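Local atomic coordinates of acyl-CoA thioesterase (Alicyclobacillus acidocaldarius subsp. acidocaldarius, PDB entry 3RQB), a protein that probably hydrolyses acyl-CoA thioesters as a double-hot-dog thioesterase, although its physiological substrate is not established. Residues I206-F211 with Q263-K268; A124-V129 with E249-D254; G60-L65 with A110-R115. All coordinates share one frame; numbering follows the deposited sequence.

Contact 1 (I206-F211 with Q263-K268)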
loop_
_atom_site.group_PDB
_atom_site.type_symbol
_atom_site.label_atom_id
_atom_site.label_comp_id
_atom_site.label_asym_id
_atom_site.label_seq_id
_atom_site.Cartn_x
_atom_site.Cartn_y
_atom_site.Cartn_z
ATOM N N ILE B 206 2.887 8.598 18.018
ATOM C CA ILE B 206 2.642 7.761 16.849
ATOM C C ILE B 206 3.890 7.747 15.985
ATOM O O ILE B 206 4.724 8.647 16.076
ATOM C CB ILE B 206 1.429 8.258 16.001
ATOM C CG1 ILE B 206 1.564 9.744 15.646
ATOM C CG2 ILE B 206 0.116 8.019 16.731
ATOM C CD1 ILE B 206 2.323 10.031 14.358
ATOM N N GLY B 207 4.026 6.718 15.158
ATOM C CA GLY B 207 5.001 6.760 14.089
ATOM C C GLY B 207 4.571 5.856 12.953
ATOM O O GLY B 207 3.880 4.853 13.158
ATOM N N THR B 208 5.015 6.195 11.747
ATOM C CA THR B 208 4.628 5.446 10.568
ATOM C C THR B 208 5.606 4.316 10.327
ATOM O O THR B 208 6.819 4.532 10.225
ATOM C CB THR B 208 4.589 6.333 9.312
ATOM O OG1 THR B 208 3.477 7.230 9.393
ATOM C CG2 THR B 208 4.444 5.473 8.065
ATOM N N VAL B 209 5.070 3.107 10.266
ATOM C CA VAL B 209 5.837 1.935 9.886
ATOM C C VAL B 209 5.994 1.824 8.371
ATOM O O VAL B 209 7.077 1.510 7.864
ATOM C CB VAL B 209 5.143 0.679 10.396
ATOM C CG1 VAL B 209 5.797 -0.577 9.812
ATOM C CG2 VAL B 209 5.154 0.681 11.911
ATOM N N THR B 210 4.904 2.077 7.653
ATOM C CA THR B 210 4.891 1.901 6.209
ATOM C C THR B 210 3.920 2.844 5.497
ATOM O O THR B 210 2.867 3.216 6.032
ATOM C CB THR B 210 4.572 0.445 5.836
ATOM O OG1 THR B 210 4.615 0.292 4.410
ATOM C CG2 THR B 210 3.207 0.067 6.350
ATOM N N PHE B 211 4.299 3.222 4.282
ATOM C CA PHE B 211 3.585 4.218 3.518
ATOM C C PHE B 211 3.572 3.760 2.060
ATOM O O PHE B 211 4.625 3.447 1.502
ATOM C CB PHE B 211 4.332 5.537 3.713
ATOM C CG PHE B 211 3.857 6.670 2.845
ATOM C CD1 PHE B 211 2.726 7.403 3.179
ATOM C CD2 PHE B 211 4.583 7.045 1.721
ATOM C CE1 PHE B 211 2.306 8.468 2.385
ATOM C CE2 PHE B 211 4.170 8.105 0.927
ATOM C CZ PHE B 211 3.031 8.819 1.261
ATOM N N GLN B 263 -1.308 4.345 4.706
ATOM C CA GLN B 263 -0.301 4.504 5.723
ATOM C C GLN B 263 -0.660 3.560 6.845
ATOM O O GLN B 263 -1.822 3.492 7.245
ATOM C CB GLN B 263 -0.345 5.941 6.233
ATOM C CG GLN B 263 0.939 6.455 6.828
ATOM C CD GLN B 263 0.995 7.966 6.808
ATOM O OE1 GLN B 263 1.319 8.597 7.807
ATOM N NE2 GLN B 263 0.670 8.554 5.663
ATOM N N LEU B 264 0.327 2.832 7.352
ATOM C CA LEU B 264 0.137 2.058 8.571
ATOM C C LEU B 264 0.931 2.719 9.683
ATOM O O LEU B 264 2.136 2.945 9.556
ATOM C CB LEU B 264 0.583 0.611 8.396
ATOM C CG LEU B 264 0.262 -0.232 9.635
ATOM C CD1 LEU B 264 -1.225 -0.143 9.935
ATOM C CD2 LEU B 264 0.704 -1.699 9.502
ATOM N N VAL B 265 0.261 3.034 10.779
ATOM C CA VAL B 265 0.897 3.845 11.786
ATOM C C VAL B 265 0.786 3.272 13.185
ATOM O O VAL B 265 -0.308 3.010 13.691
ATOM C CB VAL B 265 0.305 5.238 11.789
ATOM C CG1 VAL B 265 1.162 6.155 12.635
ATOM C CG2 VAL B 265 0.198 5.750 10.372
ATOM N N TYR B 266 1.946 3.090 13.796
ATOM C CA TYR B 266 2.046 2.762 15.200
ATOM C C TYR B 266 1.425 3.849 16.063
ATOM O O TYR B 266 1.622 5.038 15.830
ATOM C CB TYR B 266 3.504 2.617 15.586
ATOM C CG TYR B 266 3.695 2.403 17.061
ATOM C CD1 TYR B 266 3.463 1.153 17.637
ATOM C CD2 TYR B 266 4.103 3.441 17.886
ATOM C CE1 TYR B 266 3.639 0.940 19.001
ATOM C CE2 TYR B 266 4.282 3.239 19.251
ATOM C CZ TYR B 266 4.050 1.985 19.805
ATOM O OH TYR B 266 4.227 1.782 21.159
HETATM N N MSE B 267 0.701 3.432 17.087
HETATM C CA MSE B 267 0.008 4.362 17.956
HETATM C C MSE B 267 0.095 3.928 19.428
HETATM O O MSE B 267 -0.086 2.748 19.742
HETATM C CB MSE B 267 -1.432 4.446 17.488
HETATM C CG MSE B 267 -2.439 4.758 18.550
HETATM SE SE MSE B 267 -4.130 4.063 17.927
HETATM C CE MSE B 267 -3.845 2.162 18.311
ATOM N N LYS B 268 0.377 4.880 20.322
ATOM C CA LYS B 268 0.612 4.590 21.749
ATOM C C LYS B 268 -0.546 4.703 22.770
ATOM O O LYS B 268 -0.316 4.557 23.961
ATOM C CB LYS B 268 1.832 5.358 22.275
ATOM C CG LYS B 268 3.161 4.693 21.938
ATOM C CD LYS B 268 4.134 4.703 23.108
ATOM C CE LYS B 268 5.362 3.811 22.839
ATOM N NZ LYS B 268 6.371 4.397 21.890
#

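Contact 2 (A124-V129 with E249-D254)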
loop_
_atom_site.group_PDB
_atom_site.type_symbol
_atom_site.label_atom_id
_atom_site.label_comp_id
_atom_site.label_asym_id
_atom_site.label_seq_id
_atom_site.Cartn_x
_atom_site.Cartn_y
_atom_site.Cartn_z
ATOM N N ALA B 124 -14.382 7.307 -7.762
ATOM C CA ALA B 124 -14.479 8.102 -6.546
ATOM C C ALA B 124 -15.103 9.470 -6.833
ATOM O O ALA B 124 -15.008 10.002 -7.948
ATOM C CB ALA B 124 -13.103 8.264 -5.904
ATOM N N VAL B 125 -15.763 10.035 -5.829
ATOM C CA VAL B 125 -16.294 11.379 -5.976
ATOM C C VAL B 125 -15.391 12.371 -5.291
ATOM O O VAL B 125 -15.019 12.194 -4.124
ATOM C CB VAL B 125 -17.670 11.534 -5.330
ATOM C CG1 VAL B 125 -18.247 12.917 -5.657
ATOM C CG2 VAL B 125 -18.593 10.421 -5.779
HETATM N N MSE B 126 -15.047 13.428 -6.007
HETATM C CA MSE B 126 -14.456 14.554 -5.328
HETATM C C MSE B 126 -15.536 15.225 -4.478
HETATM O O MSE B 126 -16.640 15.511 -4.966
HETATM C CB MSE B 126 -13.845 15.539 -6.312
HETATM C CG MSE B 126 -13.010 16.605 -5.631
HETATM SE SE MSE B 126 -12.246 17.850 -6.915
HETATM C CE MSE B 126 -13.909 18.644 -7.608
ATOM N N PRO B 127 -15.231 15.438 -3.190
ATOM C CA PRO B 127 -16.126 16.159 -2.284
ATOM C C PRO B 127 -16.390 17.566 -2.785
ATOM O O PRO B 127 -15.582 18.118 -3.539
ATOM C CB PRO B 127 -15.340 16.205 -0.965
ATOM C CG PRO B 127 -13.967 15.747 -1.290
ATOM C CD PRO B 127 -14.087 14.856 -2.476
ATOM N N ASP B 128 -17.524 18.130 -2.390
ATOM C CA ASP B 128 -17.811 19.505 -2.738
ATOM C C ASP B 128 -17.195 20.403 -1.683
ATOM O O ASP B 128 -17.482 20.257 -0.497
ATOM C CB ASP B 128 -19.310 19.757 -2.828
ATOM C CG ASP B 128 -19.624 21.131 -3.384
ATOM O OD1 ASP B 128 -19.036 21.499 -4.428
ATOM O OD2 ASP B 128 -20.438 21.854 -2.769
ATOM N N VAL B 129 -16.351 21.334 -2.120
ATOM C CA VAL B 129 -15.586 22.174 -1.198
ATOM C C VAL B 129 -15.430 23.607 -1.703
ATOM O O VAL B 129 -15.516 23.862 -2.908
ATOM C CB VAL B 129 -14.169 21.607 -0.977
ATOM C CG1 VAL B 129 -14.237 20.138 -0.604
ATOM C CG2 VAL B 129 -13.318 21.798 -2.230
ATOM N N GLU B 249 -6.591 10.358 -0.701
ATOM C CA GLU B 249 -6.590 10.680 -2.124
ATOM C C GLU B 249 -6.166 12.119 -2.349
ATOM O O GLU B 249 -6.369 12.973 -1.489
ATOM C CB GLU B 249 -7.984 10.510 -2.691
ATOM C CG GLU B 249 -8.645 9.247 -2.231
ATOM C CD GLU B 249 -10.140 9.401 -2.097
ATOM O OE1 GLU B 249 -10.674 10.469 -2.488
ATOM O OE2 GLU B 249 -10.775 8.450 -1.588
ATOM N N VAL B 250 -5.583 12.390 -3.514
ATOM C CA VAL B 250 -5.190 13.750 -3.862
ATOM C C VAL B 250 -5.753 14.152 -5.204
ATOM O O VAL B 250 -5.507 13.492 -6.212
ATOM C CB VAL B 250 -3.670 13.920 -3.911
ATOM C CG1 VAL B 250 -3.326 15.395 -4.102
ATOM C CG2 VAL B 250 -3.044 13.402 -2.631
ATOM N N TRP B 251 -6.498 15.249 -5.216
ATOM C CA TRP B 251 -7.180 15.671 -6.430
ATOM C C TRP B 251 -6.647 16.989 -6.960
ATOM O O TRP B 251 -6.141 17.833 -6.203
ATOM C CB TRP B 251 -8.674 15.850 -6.170
ATOM C CG TRP B 251 -9.374 14.690 -5.529
ATOM C CD1 TRP B 251 -9.355 14.345 -4.210
ATOM C CD2 TRP B 251 -10.249 13.753 -6.177
ATOM N NE1 TRP B 251 -10.146 13.241 -3.999
ATOM C CE2 TRP B 251 -10.705 12.860 -5.190
ATOM C CE3 TRP B 251 -10.676 13.578 -7.499
ATOM C CZ2 TRP B 251 -11.570 11.804 -5.486
ATOM C CZ3 TRP B 251 -11.527 12.531 -7.789
ATOM C CH2 TRP B 251 -11.966 11.657 -6.788
ATOM N N SER B 252 -6.772 17.154 -8.275
ATOM C CA SER B 252 -6.523 18.434 -8.929
ATOM C C SER B 252 -7.734 19.318 -8.739
ATOM O O SER B 252 -8.834 18.819 -8.519
ATOM C CB SER B 252 -6.286 18.254 -10.421
ATOM O OG SER B 252 -7.522 18.079 -11.090
ATOM N N GLN B 253 -7.536 20.628 -8.824
ATOM C CA GLN B 253 -8.644 21.568 -8.719
ATOM C C GLN B 253 -9.715 21.320 -9.800
ATOM O O GLN B 253 -10.869 21.730 -9.649
ATOM C CB GLN B 253 -8.132 23.018 -8.740
ATOM C CG GLN B 253 -7.189 23.359 -7.582
ATOM C CD GLN B 253 -7.060 24.852 -7.335
ATOM O OE1 GLN B 253 -8.052 25.580 -7.377
ATOM N NE2 GLN B 253 -5.835 25.314 -7.069
ATOM N N ASP B 254 -9.337 20.628 -10.872
ATOM C CA ASP B 254 -10.276 20.324 -11.951
ATOM C C ASP B 254 -11.144 19.121 -11.638
ATOM O O ASP B 254 -12.164 18.898 -12.286
ATOM C CB ASP B 254 -9.534 20.082 -13.258
ATOM C CG ASP B 254 -8.802 21.307 -13.731
ATOM O OD1 ASP B 254 -9.286 22.425 -13.446
ATOM O OD2 ASP B 254 -7.740 21.154 -14.374
#

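Contact 3 (G60-L65 with A110-R115)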
loop_
_atom_site.group_PDB
_atom_site.type_symbol
_atom_site.label_atom_id
_atom_site.label_comp_id
_atom_site.label_asym_id
_atom_site.label_seq_id
_atom_site.Cartn_x
_atom_site.Cartn_y
_atom_site.Cartn_z
ATOM N N GLY B 60 10.878 4.788 -18.220
ATOM C CA GLY B 60 9.508 5.147 -17.926
ATOM C C GLY B 60 9.403 6.091 -16.742
ATOM O O GLY B 60 10.384 6.696 -16.298
ATOM N N GLN B 61 8.187 6.200 -16.228
ATOM C CA GLN B 61 7.880 7.076 -15.111
ATOM C C GLN B 61 7.253 6.286 -13.952
ATOM O O GLN B 61 6.755 5.169 -14.135
ATOM C CB GLN B 61 6.951 8.202 -15.581
ATOM C CG GLN B 61 7.605 9.196 -16.537
ATOM C CD GLN B 61 8.715 10.006 -15.869
ATOM O OE1 GLN B 61 9.394 9.523 -14.960
ATOM N NE2 GLN B 61 8.897 11.245 -16.314
ATOM N N PRO B 62 7.298 6.854 -12.747
ATOM C CA PRO B 62 6.804 6.190 -11.538
ATOM C C PRO B 62 5.355 5.729 -11.611
ATOM O O PRO B 62 4.471 6.406 -12.142
ATOM C CB PRO B 62 6.922 7.278 -10.476
ATOM C CG PRO B 62 8.036 8.141 -10.953
ATOM C CD PRO B 62 7.969 8.128 -12.450
ATOM N N LEU B 63 5.126 4.564 -11.027
ATOM C CA LEU B 63 3.794 4.021 -10.857
ATOM C C LEU B 63 3.426 3.932 -9.372
ATOM O O LEU B 63 2.475 4.570 -8.912
ATOM C CB LEU B 63 3.715 2.657 -11.530
ATOM C CG LEU B 63 3.839 2.849 -13.040
ATOM C CD1 LEU B 63 4.021 1.538 -13.793
ATOM C CD2 LEU B 63 2.628 3.614 -13.540
ATOM N N ALA B 64 4.171 3.124 -8.625
ATOM C CA ALA B 64 3.866 2.921 -7.221
ATOM C C ALA B 64 5.112 3.050 -6.360
ATOM O O ALA B 64 6.230 2.850 -6.833
ATOM C CB ALA B 64 3.220 1.562 -7.017
ATOM N N LEU B 65 4.898 3.393 -5.091
ATOM C CA LEU B 65 5.955 3.435 -4.093
ATOM C C LEU B 65 5.465 2.918 -2.743
ATOM O O LEU B 65 4.388 3.295 -2.274
ATOM C CB LEU B 65 6.483 4.855 -3.916
ATOM C CG LEU B 65 7.592 4.941 -2.858
ATOM C CD1 LEU B 65 8.686 3.890 -3.098
ATOM C CD2 LEU B 65 8.206 6.334 -2.783
ATOM N N ALA B 110 9.685 0.208 -5.654
ATOM C CA ALA B 110 9.034 1.092 -6.606
ATOM C C ALA B 110 8.796 0.416 -7.946
ATOM O O ALA B 110 9.547 -0.478 -8.371
ATOM C CB ALA B 110 9.843 2.377 -6.793
ATOM N N VAL B 111 7.742 0.863 -8.614
ATOM C CA VAL B 111 7.435 0.369 -9.930
ATOM C C VAL B 111 7.430 1.530 -10.901
ATOM O O VAL B 111 6.700 2.492 -10.715
ATOM C CB VAL B 111 6.070 -0.307 -9.946
ATOM C CG1 VAL B 111 5.853 -1.004 -11.277
ATOM C CG2 VAL B 111 5.971 -1.301 -8.787
ATOM N N PHE B 112 8.256 1.430 -11.937
ATOM C CA PHE B 112 8.261 2.401 -13.026
ATOM C C PHE B 112 7.718 1.738 -14.265
ATOM O O PHE B 112 7.856 0.532 -14.435
ATOM C CB PHE B 112 9.674 2.876 -13.326
ATOM C CG PHE B 112 10.192 3.862 -12.346
ATOM C CD1 PHE B 112 10.481 3.480 -11.046
ATOM C CD2 PHE B 112 10.405 5.173 -12.722
ATOM C CE1 PHE B 112 10.976 4.392 -10.137
ATOM C CE2 PHE B 112 10.898 6.090 -11.817
ATOM C CZ PHE B 112 11.184 5.699 -10.521
ATOM N N GLY B 113 7.097 2.523 -15.133
ATOM C CA GLY B 113 6.588 1.985 -16.375
ATOM C C GLY B 113 6.236 3.060 -17.378
ATOM O O GLY B 113 6.003 4.216 -17.018
ATOM N N ILE B 114 6.204 2.675 -18.647
ATOM C CA ILE B 114 5.783 3.573 -19.704
ATOM C C ILE B 114 4.338 3.285 -20.034
ATOM O O ILE B 114 3.987 2.153 -20.394
ATOM C CB ILE B 114 6.619 3.376 -20.969
ATOM C CG1 ILE B 114 8.109 3.536 -20.638
ATOM C CG2 ILE B 114 6.150 4.348 -22.067
ATOM C CD1 ILE B 114 8.998 2.435 -21.203
ATOM N N ARG B 115 3.496 4.304 -19.908
ATOM C CA ARG B 115 2.072 4.113 -20.162
ATOM C C ARG B 115 1.505 4.916 -21.335
ATOM O O ARG B 115 1.987 6.006 -21.681
ATOM C CB ARG B 115 1.236 4.314 -18.889
ATOM C CG ARG B 115 1.647 5.499 -18.047
ATOM C CD ARG B 115 1.209 5.339 -16.593
ATOM N NE ARG B 115 -0.242 5.388 -16.408
ATOM C CZ ARG B 115 -0.827 5.874 -15.319
ATOM N NH1 ARG B 115 -0.080 6.350 -14.332
ATOM N NH2 ARG B 115 -2.149 5.893 -15.218
HETATM O O HOH W 1 2.732 7.629 -13.845
#

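Contact 1 (I206-F211 with Q263-K268)
L264 O is the best-held polar atom of this strand pair, gripped by two successive N-H groups. V209 N donates to L264 O at 3.0 Å, lying in the carbonyl plane with a C=O...N angle of 159°. T210 N adds a weak bond to the same L264 O, at 3.5 Å. To bring both donors round one acceptor the chain bends at V209, whose psi is -43°, and the pairing shifts by one residue. Beyond the bend, L264 N returns a bond to T210 O at 2.9 Å. Before it, G207 N reaches Y266 O at 3.0 Å, approaching from above the carbonyl plane, while the return bond from Y266 N to G207 O is weak because it is strongly bent.

T210 and L264 cross obliquely on one face, with T210 CG2 against L264 CB at 3.4 Å. OG1 of T210, anti to its own backbone N (chi1 -178°), makes weak hydrogen bonds with V67 O and N68 ND2. On the other face I206 sits astride two neighbours: its CB meets V265 CG1 at 4.0 Å and its CG2 meets M267 CB, with F244 touching all three residues. V209 and L264 also pack on V111 and A64 of the second subunit. Two successive residues facing a single partner make this a classic beta bulge in an antiparallel sheet of the C-terminal hot-dog domain.

Contact 2 (A124-V129 with E249-D254)
A CH-pi contact, with a more distant and oblique Met-aromatic approach beside it, joins the loop between strands 121-122 and 150-156 to the end of strand 243-251 in this hot-dog protein. W251 is the flat platform and the selenomethionine M126 lies over it.

The contacts with the ring face come first. M126 CB stands 3.9 Å from the centroid of the six-membered ring of W251, only 12° off the ring normal. M126 N lies over the same face, nearest to W251 CH2 at 3.6 Å. From CB the M126 chain runs on extended, with CG anti to the backbone N (chi1 -170°), so that it slides past the indole in the opposite direction and carries M126 CG alongside CD2 and CG of the indole, on the five-membered ring. The selenium then comes to the five-membered ring obliquely, with M126 SE 5.0 Å from its centroid.

Contacts at the far rim are apolar or involve backbone oxygens. A124 CB touches W251 CH2 at 3.7 Å, and A124 O approaches the same edge near the ring plane. A124 also packs on T237 of the second subunit, which places this end of the loop at the dimer interface. Within the chain, V233 and L257 pack on W251.

The polar bonds belong to the strand end and the turn after it. W251 NE1 gives a weak hydrogen bond to E249 OE1, two residues back on the same side of the strand, at 3.2 Å, which would steady the rotation of the indole. S252 OG accepts weakly from D254 N, but its stronger partner is D256 N, beyond the segment, and together they tie down the turn. The bend at chi3 of M126 (64°) turns only the terminal CE, while M126 SE, placed by the extended chi1 and chi2, ends 3.9 Å from S252 O.

Contact 3 (G60-L65 with A110-R115)
P62 and F112 lie side by side and point the same way, with P62 CA over one face of the phenyl ring, toward its rim. P62 CA is 4.1 Å from the F112 ring centroid, 18° off the normal, in a CH-pi contact. The pyrrolidine rim joins in, with P62 CD meeting F112 CE2 at 3.6 Å. G60 O lies at the edge of the same ring, in its plane, while A52 and M53 of helix 41-53 also pack on F112.

L63 and R115 instead slide past each other in opposite directions. L63 CD1 lies against the backbone of G113, 3.5 Å from G113 N, where the absence of a side chain on G113 lets it settle. L63 CD2 meets R115 CD at 3.8 Å. R115 starts in the crowded position between its backbone N and carbonyl carbon (chi1 43°) and bends at chi3 (-68°). Its guanidinium is held by F215 O and L216 O, and by S240 O and H241 O of the second subunit. A water accepts from R115 NH1 at 3.1 Å and donates to P62 O at 2.7 Å, linking the segments once more.

The backbone pairing is consistent with these orientations. Q61 and G113 exchange two nearly straight hydrogen bonds, whereas V111 O takes two donors: L63 N at 2.6 Å, nearly along the C=O axis, and A64 N weakly. L63 is thereby the extra residue, and V111 N recovers the pairing through A64 O. L63 and A64 facing V111 together form a classic beta bulge, set in the antiparallel sheet of the N-terminal hot-dog domain.

In the fold
Contact 3 closes first along the chain and belongs to the N-terminal hot-dog domain; contacts 2 and 1 follow in the C-terminal domain with their segments interleaved, 124-129, 206-211, 249-254 and 263-268. Their centres stand apart: about 25 Å between contacts 1 and 2 and between contacts 1 and 3, and about 23 Å between contacts 2 and 3. Strands 61-69 and 206-215 are neighbours and join the two domains through contacts 3 and 1, while strands 257-267 and 243-251 lead on from contact 1 to contact 2. All reach the second subunit, and the bulge of contact 1 in one subunit packs against that of contact 3 in the other, consistent with a dimer of double hot-dog chains.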